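PDB 4HOJ: RegF protein, which binds glutathione as a glutathione transferase homologue of the stringent starvation protein A type, and probably serves in the stringent starvation response. Local coordinates for residues Thr11-Arg17 against Pro158-Arg162; His106-Leu110 against Ala123-Ile127; Pro79-Pro83 against Phe149-Asp153; Val21-Lys25 against Asn69-Asp73. All blocks are in the same frame, centred on the assembly; numbering follows the deposited sequence.

Contact 1: Thr11-Arg17 against Pro158-Arg162; sequences TCPFSHR and PLLWR. With GSH (glutathione), chain C.
The guanidinium of Arg162 lies flat over Pro13, whose CA sits 3.6 Å above the centre of one face, while the guanidinium edge meets polar partners near its own plane. NH1 gives a nearly straight bond to His16 ND1 (2.9 Å), in the plane of the imidazole, and a second one to Pro158 O. NH2 bonds to Thr11 O at 2.9 Å, approaching from above the carbonyl plane, and also reaches a salt bridge with Glu198; a water joins NE to the same Thr11 O. The His16 ring has Pro158 CG over one face (4.1 Å to its centroid) and turns its edge toward the face of Trp161 in an offset edge-to-face pair, planes at 88°. With CG anti to the backbone N (chi1 -170°), the ring swings out toward helix 151-161. Next to this, Pro13 CB packs on Pro158 CB at 3.8 Å. This is the interdomain face of the glutathione transferase fold, where helix 13-25 of the thioredoxin-like domain meets helix 151-161. Cys12, at the N-cap of helix 13-25, and Phe14, in its first turn, line the glutathione pocket. Since Arg162 donates to ND1, the imidazole is probably neutral with its proton on NE2.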
loop_
_atom_site.group_PDB
_atom_site.type_symbol
_atom_site.label_atom_id
_atom_site.label_comp_id
_atom_site.label_asym_id
_atom_site.label_seq_id
_atom_site.Cartn_x
_atom_site.Cartn_y
_atom_site.Cartn_z
ATOM N N THR A 11 -2.421 17.345 -15.301
ATOM C CA THR A 11 -3.185 16.230 -15.921
ATOM C C THR A 11 -2.954 14.928 -15.196
ATOM O O THR A 11 -3.348 13.883 -15.706
ATOM C CB THR A 11 -2.937 16.048 -17.444
ATOM O OG1 THR A 11 -1.555 15.756 -17.651
ATOM C CG2 THR A 11 -3.326 17.320 -18.215
ATOM N N CYS A 12 -2.367 14.959 -14.005
ATOM C CA CYS A 12 -1.966 13.729 -13.344
ATOM C C CYS A 12 -3.138 13.137 -12.548
ATOM O O CYS A 12 -3.617 13.802 -11.614
ATOM C CB CYS A 12 -0.799 14.057 -12.398
ATOM S SG CYS A 12 -0.312 12.694 -11.333
ATOM N N PRO A 13 -3.533 11.896 -12.855
ATOM C CA PRO A 13 -4.677 11.333 -12.105
ATOM C C PRO A 13 -4.360 11.123 -10.631
ATOM O O PRO A 13 -5.281 11.117 -9.806
ATOM C CB PRO A 13 -5.000 10.004 -12.850
ATOM C CG PRO A 13 -3.662 9.648 -13.583
ATOM C CD PRO A 13 -3.059 11.032 -13.956
ATOM N N PHE A 14 -3.095 10.891 -10.284
ATOM C CA PHE A 14 -2.724 10.650 -8.891
ATOM C C PHE A 14 -2.753 11.917 -8.118
ATOM O O PHE A 14 -3.274 11.955 -6.995
ATOM C CB PHE A 14 -1.357 9.942 -8.828
ATOM C CG PHE A 14 -1.356 8.638 -9.577
ATOM C CD1 PHE A 14 -1.984 7.538 -9.029
ATOM C CD2 PHE A 14 -0.820 8.539 -10.824
ATOM C CE1 PHE A 14 -2.010 6.336 -9.691
ATOM C CE2 PHE A 14 -0.881 7.339 -11.548
ATOM C CZ PHE A 14 -1.487 6.229 -10.969
ATOM N N SER A 15 -2.332 13.029 -8.740
ATOM C CA SER A 15 -2.494 14.366 -8.135
ATOM C C SER A 15 -3.982 14.754 -7.994
ATOM O O SER A 15 -4.379 15.404 -7.023
ATOM C CB SER A 15 -1.790 15.448 -9.022
ATOM O OG SER A 15 -0.362 15.194 -9.079
ATOM N N HIS A 16 -4.759 14.353 -8.990
ATOM C CA HIS A 16 -6.185 14.618 -9.003
ATOM C C HIS A 16 -6.844 14.007 -7.744
ATOM O O HIS A 16 -7.689 14.638 -7.091
ATOM C CB HIS A 16 -6.734 14.056 -10.304
ATOM C CG HIS A 16 -8.144 14.436 -10.598
ATOM N ND1 HIS A 16 -8.762 13.980 -11.732
ATOM C CD2 HIS A 16 -9.076 15.149 -9.891
ATOM C CE1 HIS A 16 -10.009 14.445 -11.760
ATOM N NE2 HIS A 16 -10.231 15.149 -10.646
ATOM N N ARG A 17 -6.391 12.808 -7.329
ATOM C CA ARG A 17 -6.973 12.186 -6.131
ATOM C C ARG A 17 -6.763 13.105 -4.945
ATOM O O ARG A 17 -7.684 13.313 -4.130
ATOM C CB ARG A 17 -6.286 10.844 -5.762
ATOM C CG ARG A 17 -6.396 9.750 -6.750
ATOM C CD ARG A 17 -5.535 8.577 -6.262
ATOM N NE ARG A 17 -5.858 7.328 -6.959
ATOM C CZ ARG A 17 -5.094 6.236 -6.837
ATOM N NH1 ARG A 17 -3.889 6.282 -6.232
ATOM N NH2 ARG A 17 -5.540 5.136 -7.412
ATOM N N PRO A 158 -10.462 9.712 -10.467
ATOM C CA PRO A 158 -9.697 10.255 -11.621
ATOM C C PRO A 158 -9.607 9.329 -12.789
ATOM O O PRO A 158 -9.490 9.818 -13.936
ATOM C CB PRO A 158 -8.334 10.547 -11.021
ATOM C CG PRO A 158 -8.675 10.794 -9.498
ATOM C CD PRO A 158 -9.644 9.693 -9.240
ATOM N N LEU A 159 -9.621 8.017 -12.562
ATOM C CA LEU A 159 -9.660 7.072 -13.682
ATOM C C LEU A 159 -10.989 7.107 -14.396
ATOM O O LEU A 159 -11.026 7.212 -15.610
ATOM C CB LEU A 159 -9.329 5.672 -13.196
ATOM C CG LEU A 159 -9.586 4.535 -14.208
ATOM C CD1 LEU A 159 -8.802 4.809 -15.490
ATOM C CD2 LEU A 159 -9.160 3.218 -13.587
ATOM N N LEU A 160 -12.066 7.099 -13.657
ATOM C CA LEU A 160 -13.380 7.174 -14.322
ATOM C C LEU A 160 -13.576 8.482 -15.079
ATOM O O LEU A 160 -14.176 8.475 -16.151
ATOM C CB LEU A 160 -14.510 6.985 -13.270
ATOM C CG LEU A 160 -14.398 5.677 -12.480
ATOM C CD1 LEU A 160 -15.576 5.544 -11.493
ATOM C CD2 LEU A 160 -14.386 4.536 -13.437
ATOM N N TRP A 161 -13.012 9.591 -14.564
ATOM C CA TRP A 161 -13.102 10.854 -15.294
ATOM C C TRP A 161 -12.418 10.739 -16.652
ATOM O O TRP A 161 -12.866 11.397 -17.597
ATOM C CB TRP A 161 -12.404 11.915 -14.439
ATOM C CG TRP A 161 -12.484 13.266 -15.070
ATOM C CD1 TRP A 161 -11.445 13.924 -15.651
ATOM C CD2 TRP A 161 -13.644 14.104 -15.234
ATOM N NE1 TRP A 161 -11.884 15.120 -16.200
ATOM C CE2 TRP A 161 -13.217 15.262 -15.916
ATOM C CE3 TRP A 161 -14.992 13.979 -14.876
ATOM C CZ2 TRP A 161 -14.099 16.294 -16.263
ATOM C CZ3 TRP A 161 -15.860 15.021 -15.192
ATOM C CH2 TRP A 161 -15.400 16.153 -15.876
ATOM N N ARG A 162 -11.368 9.921 -16.745
ATOM C CA ARG A 162 -10.494 9.810 -17.899
ATOM C C ARG A 162 -10.872 8.699 -18.844
ATOM O O ARG A 162 -10.092 8.466 -19.798
ATOM C CB ARG A 162 -9.018 9.622 -17.432
ATOM C CG ARG A 162 -8.411 10.922 -16.880
ATOM C CD ARG A 162 -7.124 10.604 -16.062
ATOM N NE ARG A 162 -6.416 11.812 -15.710
ATOM C CZ ARG A 162 -6.768 12.687 -14.762
ATOM N NH1 ARG A 162 -7.867 12.427 -14.017
ATOM N NH2 ARG A 162 -6.021 13.746 -14.483
HETATM N N1 GSH C . 2.255 5.678 -7.179
HETATM C CA1 GSH C . 2.233 7.145 -7.450
HETATM C C1 GSH C . 1.157 7.794 -6.661
HETATM O O11 GSH C . 1.301 8.974 -6.251
HETATM O O12 GSH C . 0.118 7.137 -6.461
HETATM C CB1 GSH C . 2.157 7.434 -8.956
HETATM C CG1 GSH C . 2.391 8.909 -9.303
HETATM C CD1 GSH C . 2.658 9.063 -10.788
HETATM O OE1 GSH C . 2.641 8.147 -11.578
HETATM N N2 GSH C . 2.862 10.387 -11.146
HETATM C CA2 GSH C . 3.172 10.685 -12.544
HETATM C C2 GSH C . 4.548 11.301 -12.549
HETATM O O2 GSH C . 5.007 12.098 -11.747
HETATM C CB2 GSH C . 2.265 11.672 -13.197
HETATM S SG2 GSH C . 0.556 11.208 -13.174
HETATM N N3 GSH C . 5.323 10.955 -13.733
HETATM C CA3 GSH C . 6.674 11.453 -13.915
HETATM C C3 GSH C . 7.586 10.266 -13.939
HETATM O O31 GSH C . 7.256 9.063 -13.658
HETATM O O32 GSH C . 8.773 10.522 -14.246
HETATM O O HOH W 1 -4.347 12.131 -17.673
#

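Contact 2: His106-Leu110 against Ala123-Ile127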
loop_
_atom_site.group_PDB
_atom_site.type_symbol
_atom_site.label_atom_id
_atom_site.label_comp_id
_atom_site.label_asym_id
_atom_site.label_seq_id
_atom_site.Cartn_x
_atom_site.Cartn_y
_atom_site.Cartn_z
ATOM N N HIS A 106 -2.042 -0.125 -14.865
ATOM C CA HIS A 106 -2.322 0.148 -16.289
ATOM C C HIS A 106 -2.421 1.634 -16.567
ATOM O O HIS A 106 -1.963 2.093 -17.632
ATOM C CB HIS A 106 -3.615 -0.563 -16.729
ATOM C CG HIS A 106 -3.553 -2.050 -16.524
ATOM N ND1 HIS A 106 -2.704 -2.865 -17.244
ATOM C CD2 HIS A 106 -4.242 -2.853 -15.672
ATOM C CE1 HIS A 106 -2.841 -4.109 -16.806
ATOM N NE2 HIS A 106 -3.772 -4.134 -15.866
ATOM N N VAL A 107 -2.993 2.390 -15.620
ATOM C CA VAL A 107 -3.035 3.858 -15.748
ATOM C C VAL A 107 -1.610 4.398 -15.880
ATOM O O VAL A 107 -1.361 5.259 -16.712
ATOM C CB VAL A 107 -3.747 4.458 -14.526
ATOM C CG1 VAL A 107 -3.540 6.021 -14.479
ATOM C CG2 VAL A 107 -5.214 4.062 -14.573
ATOM N N GLN A 108 -0.664 3.882 -15.089
ATOM C CA GLN A 108 0.706 4.384 -15.246
ATOM C C GLN A 108 1.293 4.150 -16.623
ATOM O O GLN A 108 2.096 4.966 -17.106
ATOM C CB GLN A 108 1.631 3.777 -14.166
ATOM C CG GLN A 108 1.241 4.283 -12.748
ATOM C CD GLN A 108 2.093 3.685 -11.637
ATOM O OE1 GLN A 108 3.314 3.870 -11.622
ATOM N NE2 GLN A 108 1.475 2.908 -10.761
ATOM N N VAL A 109 0.936 3.011 -17.230
ATOM C CA VAL A 109 1.383 2.731 -18.603
ATOM C C VAL A 109 0.793 3.744 -19.605
ATOM O O VAL A 109 1.496 4.275 -20.444
ATOM C CB VAL A 109 1.026 1.287 -19.044
ATOM C CG1 VAL A 109 1.453 1.058 -20.508
ATOM C CG2 VAL A 109 1.701 0.233 -18.151
ATOM N N LEU A 110 -0.497 4.061 -19.468
ATOM C CA LEU A 110 -1.146 5.026 -20.344
ATOM C C LEU A 110 -0.564 6.393 -20.120
ATOM O O LEU A 110 -0.583 7.212 -21.034
ATOM C CB LEU A 110 -2.651 5.057 -20.055
ATOM C CG LEU A 110 -3.379 3.767 -20.439
ATOM C CD1 LEU A 110 -4.865 3.958 -20.362
ATOM C CD2 LEU A 110 -2.995 3.377 -21.866
ATOM N N ALA A 123 -2.886 -2.071 -21.867
ATOM C CA ALA A 123 -3.349 -1.382 -20.653
ATOM C C ALA A 123 -4.777 -0.888 -20.765
ATOM O O ALA A 123 -5.556 -1.010 -19.826
ATOM C CB ALA A 123 -2.403 -0.226 -20.267
ATOM N N ARG A 124 -5.110 -0.275 -21.901
ATOM C CA ARG A 124 -6.439 0.240 -22.152
ATOM C C ARG A 124 -7.450 -0.909 -22.117
ATOM O O ARG A 124 -8.518 -0.790 -21.486
ATOM C CB ARG A 124 -6.389 0.913 -23.527
ATOM C CG ARG A 124 -7.622 1.596 -24.048
ATOM C CD ARG A 124 -7.260 2.331 -25.348
ATOM N NE ARG A 124 -6.170 3.308 -25.176
ATOM C CZ ARG A 124 -4.977 3.260 -25.773
ATOM N NH1 ARG A 124 -4.665 2.287 -26.616
ATOM N NH2 ARG A 124 -4.076 4.208 -25.524
ATOM N N GLU A 125 -7.102 -2.020 -22.747
ATOM C CA GLU A 125 -7.952 -3.185 -22.730
ATOM C C GLU A 125 -8.167 -3.698 -21.320
ATOM O O GLU A 125 -9.295 -4.021 -20.921
ATOM C CB GLU A 125 -7.258 -4.264 -23.547
ATOM C CG GLU A 125 -8.018 -5.565 -23.656
ATOM C CD GLU A 125 -8.931 -5.577 -24.863
ATOM O OE1 GLU A 125 -9.320 -4.468 -25.312
ATOM O OE2 GLU A 125 -9.243 -6.679 -25.368
ATOM N N ALA A 126 -7.082 -3.783 -20.557
ATOM C CA ALA A 126 -7.197 -4.322 -19.195
ATOM C C ALA A 126 -8.026 -3.448 -18.284
ATOM O O ALA A 126 -8.752 -3.934 -17.440
ATOM C CB ALA A 126 -5.810 -4.587 -18.592
ATOM N N ILE A 127 -7.957 -2.143 -18.483
ATOM C CA ILE A 127 -8.775 -1.257 -17.664
ATOM C C ILE A 127 -10.247 -1.427 -18.002
ATOM O O ILE A 127 -11.055 -1.540 -17.087
ATOM C CB ILE A 127 -8.356 0.218 -17.851
ATOM C CG1 ILE A 127 -6.951 0.440 -17.256
ATOM C CG2 ILE A 127 -9.433 1.170 -17.269
ATOM C CD1 ILE A 127 -6.338 1.810 -17.632
#
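From its CB outward, His106 lies against three residues of helix 117-134. CB is 3.5 Å from Ile127 CG1 and 3.8 Å from Ala123 CB; ND1 passes near Ala123 CA. Farther out the whole imidazole rests on one methyl group: Ala126 CB stands 3.5 Å from the ring centroid, 15° off the normal, a CH-pi contact over the face. CG, CD2 and CE1 all lie over it, and NE2 is 3.4 Å from that same carbon. With CG anti to the carbonyl carbon (chi1 -58°), the ring is laid across the partner helix. Helices 104-111 and 117-134 belong to the all-helical C-terminal domain of the glutathione transferase fold, and here they run roughly antiparallel at 145°, the axes of the two short segments approaching to 9.0 Å. The backbones come nearest where His106 CA is 4.7 Å from Ala123 CA, and the alanine CB touches the carbonyl O of His106 and, at 3.9 Å, Val109 CB. One turn on, Leu110 straddles Ala123 and Ile127: CD2 packs on the alanine methyl, whereas CD1 meets Ile127 CD1 tip to tip at 3.8 Å. Leu110 CD2 also lies by NH2 of Arg124, whose NE is bonded to Tyr166 O.

Contact 3: Pro79-Pro83 against Phe149-Asp153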
loop_
_atom_site.group_PDB
_atom_site.type_symbol
_atom_site.label_atom_id
_atom_site.label_comp_id
_atom_site.label_asym_id
_atom_site.label_seq_id
_atom_site.Cartn_x
_atom_site.Cartn_y
_atom_site.Cartn_z
ATOM N N PRO A 79 -14.891 16.414 7.428
ATOM C CA PRO A 79 -15.707 15.193 7.428
ATOM C C PRO A 79 -14.852 13.931 7.227
ATOM O O PRO A 79 -13.945 13.935 6.406
ATOM C CB PRO A 79 -16.568 15.370 6.179
ATOM C CG PRO A 79 -15.754 16.232 5.278
ATOM C CD PRO A 79 -15.071 17.201 6.189
ATOM N N GLN A 80 -15.176 12.842 7.913
ATOM C CA GLN A 80 -14.443 11.578 7.744
ATOM C C GLN A 80 -14.619 10.947 6.361
ATOM O O GLN A 80 -15.741 10.800 5.875
ATOM C CB GLN A 80 -14.879 10.551 8.797
ATOM C CG GLN A 80 -14.803 11.065 10.226
ATOM C CD GLN A 80 -15.736 10.333 11.189
ATOM O OE1 GLN A 80 -16.860 9.950 10.834
ATOM N NE2 GLN A 80 -15.273 10.151 12.423
ATOM N N LEU A 81 -13.513 10.597 5.716
ATOM C CA LEU A 81 -13.589 9.978 4.418
ATOM C C LEU A 81 -13.436 8.470 4.518
ATOM O O LEU A 81 -13.423 7.792 3.547
ATOM C CB LEU A 81 -12.605 10.631 3.402
ATOM C CG LEU A 81 -13.022 12.052 3.018
ATOM C CD1 LEU A 81 -12.017 12.680 2.067
ATOM C CD2 LEU A 81 -14.415 12.011 2.417
ATOM N N MET A 82 -13.388 7.925 5.730
ATOM C CA MET A 82 -13.413 6.478 5.902
ATOM C C MET A 82 -14.490 6.090 6.903
ATOM O O MET A 82 -14.789 6.840 7.816
ATOM C CB MET A 82 -12.051 5.964 6.389
ATOM C CG MET A 82 -10.844 6.241 5.475
ATOM S SD MET A 82 -10.723 5.096 4.079
ATOM C CE MET A 82 -9.294 4.047 4.597
ATOM N N PRO A 83 -15.026 4.852 6.808
ATOM C CA PRO A 83 -15.910 4.324 7.870
ATOM C C PRO A 83 -15.168 4.221 9.187
ATOM O O PRO A 83 -13.946 4.198 9.175
ATOM C CB PRO A 83 -16.278 2.936 7.360
ATOM C CG PRO A 83 -15.283 2.632 6.251
ATOM C CD PRO A 83 -14.900 3.925 5.670
ATOM N N PHE A 149 -20.124 7.802 0.785
ATOM C CA PHE A 149 -18.945 8.236 0.024
ATOM C C PHE A 149 -17.706 8.058 0.859
ATOM O O PHE A 149 -17.702 8.376 2.040
ATOM C CB PHE A 149 -19.129 9.720 -0.297
ATOM C CG PHE A 149 -17.951 10.342 -1.013
ATOM C CD1 PHE A 149 -17.731 10.078 -2.344
ATOM C CD2 PHE A 149 -17.063 11.196 -0.339
ATOM C CE1 PHE A 149 -16.653 10.687 -3.010
ATOM C CE2 PHE A 149 -15.995 11.809 -0.993
ATOM C CZ PHE A 149 -15.776 11.539 -2.326
ATOM N N SER A 150 -16.616 7.597 0.240
ATOM C CA SER A 150 -15.383 7.349 0.990
ATOM C C SER A 150 -14.150 7.605 0.180
ATOM O O SER A 150 -14.223 7.891 -1.031
ATOM C CB SER A 150 -15.252 5.897 1.528
ATOM O OG SER A 150 -15.014 5.004 0.453
ATOM N N MET A 151 -13.012 7.463 0.855
ATOM C CA MET A 151 -11.702 7.633 0.198
ATOM C C MET A 151 -11.517 6.635 -0.941
ATOM O O MET A 151 -10.752 6.847 -1.872
ATOM C CB MET A 151 -10.626 7.355 1.244
ATOM C CG MET A 151 -9.300 7.669 0.658
ATOM S SD MET A 151 -9.191 9.449 0.564
ATOM C CE MET A 151 -8.734 9.795 2.261
ATOM N N ILE A 152 -12.228 5.522 -0.870
ATOM C CA ILE A 152 -12.142 4.558 -1.942
ATOM C C ILE A 152 -12.723 5.101 -3.261
ATOM O O ILE A 152 -12.178 4.928 -4.359
ATOM C CB ILE A 152 -12.699 3.154 -1.521
ATOM C CG1 ILE A 152 -12.307 2.736 -0.082
ATOM C CG2 ILE A 152 -12.233 2.120 -2.542
ATOM C CD1 ILE A 152 -10.949 2.987 0.437
ATOM N N ASP A 153 -13.834 5.813 -3.136
ATOM C CA ASP A 153 -14.386 6.553 -4.275
ATOM C C ASP A 153 -13.430 7.632 -4.793
ATOM O O ASP A 153 -13.222 7.808 -5.994
ATOM C CB ASP A 153 -15.706 7.208 -3.876
ATOM C CG ASP A 153 -16.710 6.185 -3.333
ATOM O OD1 ASP A 153 -17.190 5.352 -4.137
ATOM O OD2 ASP A 153 -17.012 6.223 -2.143
#
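Leu81 O accepts the backbone N-H of Met151 at 2.7 Å, in the carbonyl plane and with a C=O...N angle of 151°. The bond ties the loop leading from the thioredoxin-like domain into the helical domain of this glutathione transferase fold to the start of helix 151-161. That start is a capping box: Ser150, the N-cap residue, accepts Ile152 N with its OG at 3.1 Å, and Asp153 OD2 returns a bond to Ser150 N, using the lone pair away from its other oxygen. Asp153 is itself held through OD1 by Tyr180 OH and Ile144 N. The loop carbonyl thus takes up an N-H of the first helical turn, where no earlier turn supplies an acceptor, and the helix dipole probably strengthens the bond.

Apolar side chains close in around it. Leu81 and Phe149 run alongside each other in the same direction, with Leu81 CD2 3.8 Å from Phe149 CE2. Leu81 CB also touches the terminal methyl of Met151. At the next residue, Met82, the bond to CB leads off from the helix, but the bend at chi2 (-79°) folds the thioether back over it. Val21 and Lys25 on helix 13-25 pack against Leu81 as well. The sulfur of Met82 lies over two helix side chains, SD being 3.6 Å from Met151 CB and 4.2 Å from Ile152 CD1.

Contact 4: Val21-Lys25 against Asn69-Asp73; sequences VLYEK and NEYID
Val21 opens the contact by setting its two methyl groups on different residues of helix 65-75. CG2 lies 3.5 Å from Asn69 CG, against the carboxamide group, and CG1 packs 3.6 Å from Ile72 CG2. The two helices, 13-25 and 65-75, are the pair that flank one side of the four-stranded sheet in the thioredoxin-like domain of the glutathione transferase fold. Their short segments run nearly parallel, at 9°, with axes 10.4 Å apart, a spacing bridged by branched aliphatic side chains.

Leu22 comes next and does not aim its CB at helix 65-75, yet its end turns in: CD2 reaches Ile72 CD1 at 3.8 Å, the two side chains crossing at about a right angle. Ile72 is therefore held among neighbours of the first helix, CG2 meeting Val21 and Lys25, CD1 meeting Leu22.

Lys25, at the last turn of helix 13-25, lays CG 4.0 Å from Ile72 CG2 before its chain bends at chi2 (-67°) and then runs extended to the ammonium group. There NZ forms a buried salt bridge with Asp73, and it also donates to the carbonyl oxygens of Phe76 and Pro79, so the charge is gripped by three oxygens. Asp73 OD1 has a second partner in Leu81 N. The carboxylate takes the ammonium on its anti side, 22° out of its plane, with Lys25 NZ 2.7 Å from Asp73 OD1.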
loop_
_atom_site.group_PDB
_atom_site.type_symbol
_atom_site.label_atom_id
_atom_site.label_comp_id
_atom_site.label_asym_id
_atom_site.label_seq_id
_atom_site.Cartn_x
_atom_site.Cartn_y
_atom_site.Cartn_z
ATOM N N VAL A 21 -9.468 15.131 -2.421
ATOM C CA VAL A 21 -9.537 15.079 -0.971
ATOM C C VAL A 21 -9.428 16.456 -0.364
ATOM O O VAL A 21 -10.179 16.776 0.562
ATOM C CB VAL A 21 -8.459 14.128 -0.353
ATOM C CG1 VAL A 21 -8.485 14.218 1.194
ATOM C CG2 VAL A 21 -8.688 12.699 -0.760
ATOM N N LEU A 22 -8.495 17.276 -0.834
ATOM C CA LEU A 22 -8.288 18.586 -0.229
ATOM C C LEU A 22 -9.522 19.439 -0.323
ATOM O O LEU A 22 -9.903 20.083 0.654
ATOM C CB LEU A 22 -7.045 19.262 -0.826
ATOM C CG LEU A 22 -5.735 18.627 -0.356
ATOM C CD1 LEU A 22 -4.616 19.026 -1.313
ATOM C CD2 LEU A 22 -5.421 19.051 1.062
ATOM N N TYR A 23 -10.194 19.428 -1.475
ATOM C CA TYR A 23 -11.426 20.190 -1.588
ATOM C C TYR A 23 -12.594 19.591 -0.825
ATOM O O TYR A 23 -13.442 20.341 -0.332
ATOM C CB TYR A 23 -11.756 20.433 -3.058
ATOM C CG TYR A 23 -10.914 21.538 -3.682
ATOM C CD1 TYR A 23 -11.168 22.854 -3.349
ATOM C CD2 TYR A 23 -9.876 21.264 -4.557
ATOM C CE1 TYR A 23 -10.425 23.866 -3.898
ATOM C CE2 TYR A 23 -9.113 22.283 -5.122
ATOM C CZ TYR A 23 -9.405 23.576 -4.763
ATOM O OH TYR A 23 -8.703 24.652 -5.272
ATOM N N GLU A 24 -12.596 18.264 -0.631
ATOM C CA GLU A 24 -13.653 17.688 0.216
ATOM C C GLU A 24 -13.478 18.142 1.664
ATOM O O GLU A 24 -14.467 18.339 2.346
ATOM C CB GLU A 24 -13.633 16.123 0.174
ATOM C CG GLU A 24 -14.173 15.488 -1.115
ATOM C CD GLU A 24 -15.691 15.500 -1.176
ATOM O OE1 GLU A 24 -16.336 15.488 -0.087
ATOM O OE2 GLU A 24 -16.258 15.522 -2.266
ATOM N N LYS A 25 -12.240 18.273 2.156
ATOM C CA LYS A 25 -12.008 18.715 3.537
ATOM C C LYS A 25 -12.194 20.198 3.712
ATOM O O LYS A 25 -12.501 20.650 4.814
ATOM C CB LYS A 25 -10.596 18.304 3.972
ATOM C CG LYS A 25 -10.360 16.797 3.982
ATOM C CD LYS A 25 -11.196 16.122 5.077
ATOM C CE LYS A 25 -10.711 14.659 5.257
ATOM N NZ LYS A 25 -11.245 14.014 6.512
ATOM N N ASN A 69 -3.312 10.865 1.012
ATOM C CA ASN A 69 -4.744 11.018 1.300
ATOM C C ASN A 69 -5.133 10.453 2.645
ATOM O O ASN A 69 -5.974 11.035 3.330
ATOM C CB ASN A 69 -5.559 10.403 0.193
ATOM C CG ASN A 69 -5.543 11.259 -1.039
ATOM O OD1 ASN A 69 -5.045 12.382 -1.026
ATOM N ND2 ASN A 69 -6.092 10.712 -2.137
ATOM N N GLU A 70 -4.508 9.331 3.062
ATOM C CA GLU A 70 -4.672 8.837 4.448
ATOM C C GLU A 70 -4.288 9.869 5.448
ATOM O O GLU A 70 -4.991 10.080 6.437
ATOM C CB GLU A 70 -3.819 7.599 4.720
ATOM C CG GLU A 70 -4.328 6.359 4.032
ATOM C CD GLU A 70 -5.300 5.539 4.846
ATOM O OE1 GLU A 70 -5.769 6.008 5.915
ATOM O OE2 GLU A 70 -5.596 4.405 4.399
ATOM N N TYR A 71 -3.135 10.487 5.221
ATOM C CA TYR A 71 -2.681 11.538 6.115
ATOM C C TYR A 71 -3.708 12.656 6.184
ATOM O O TYR A 71 -4.108 13.054 7.273
ATOM C CB TYR A 71 -1.288 12.062 5.688
ATOM C CG TYR A 71 -0.888 13.269 6.467
ATOM C CD1 TYR A 71 -0.463 13.164 7.781
ATOM C CD2 TYR A 71 -0.920 14.521 5.883
ATOM C CE1 TYR A 71 -0.082 14.290 8.497
ATOM C CE2 TYR A 71 -0.556 15.664 6.593
ATOM C CZ TYR A 71 -0.146 15.545 7.889
ATOM O OH TYR A 71 0.250 16.655 8.589
ATOM N N ILE A 72 -4.155 13.153 5.037
ATOM C CA ILE A 72 -5.086 14.263 5.049
ATOM C C ILE A 72 -6.357 13.880 5.843
ATOM O O ILE A 72 -6.894 14.685 6.608
ATOM C CB ILE A 72 -5.395 14.729 3.635
ATOM C CG1 ILE A 72 -4.153 15.338 3.013
ATOM C CG2 ILE A 72 -6.509 15.811 3.699
ATOM C CD1 ILE A 72 -4.293 15.489 1.499
ATOM N N ASP A 73 -6.823 12.646 5.637
ATOM C CA ASP A 73 -8.039 12.218 6.300
ATOM C C ASP A 73 -7.868 12.204 7.815
ATOM O O ASP A 73 -8.823 12.484 8.553
ATOM C CB ASP A 73 -8.442 10.820 5.814
ATOM C CG ASP A 73 -9.866 10.478 6.141
ATOM O OD1 ASP A 73 -10.744 11.385 6.060
ATOM O OD2 ASP A 73 -10.152 9.316 6.491
#

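Overall arrangement
Contacts 1 and 4 sit at the two ends of helix 13-25, their centres about 15 Å apart, and touch where Arg17 packs on Asn69. Contacts 1 and 3 likewise share helix 151-161. Contacts 3 and 4 are the closest pair, about 9 Å between centres, and join through Pro79 O with Lys25 NZ and Leu81 N with Asp73 OD1, probable hydrogen bonds. Contact 2 lies on the opposite side of the chain's centre from both, yet meets contact 1 through Val107 and Gln108. Along the chain, contact 4 closes before contact 3 opens, contact 2 nests inside contact 3, and contact 1 encloses them all, fastening the thioredoxin-like domain to the helical one beside the glutathione pocket.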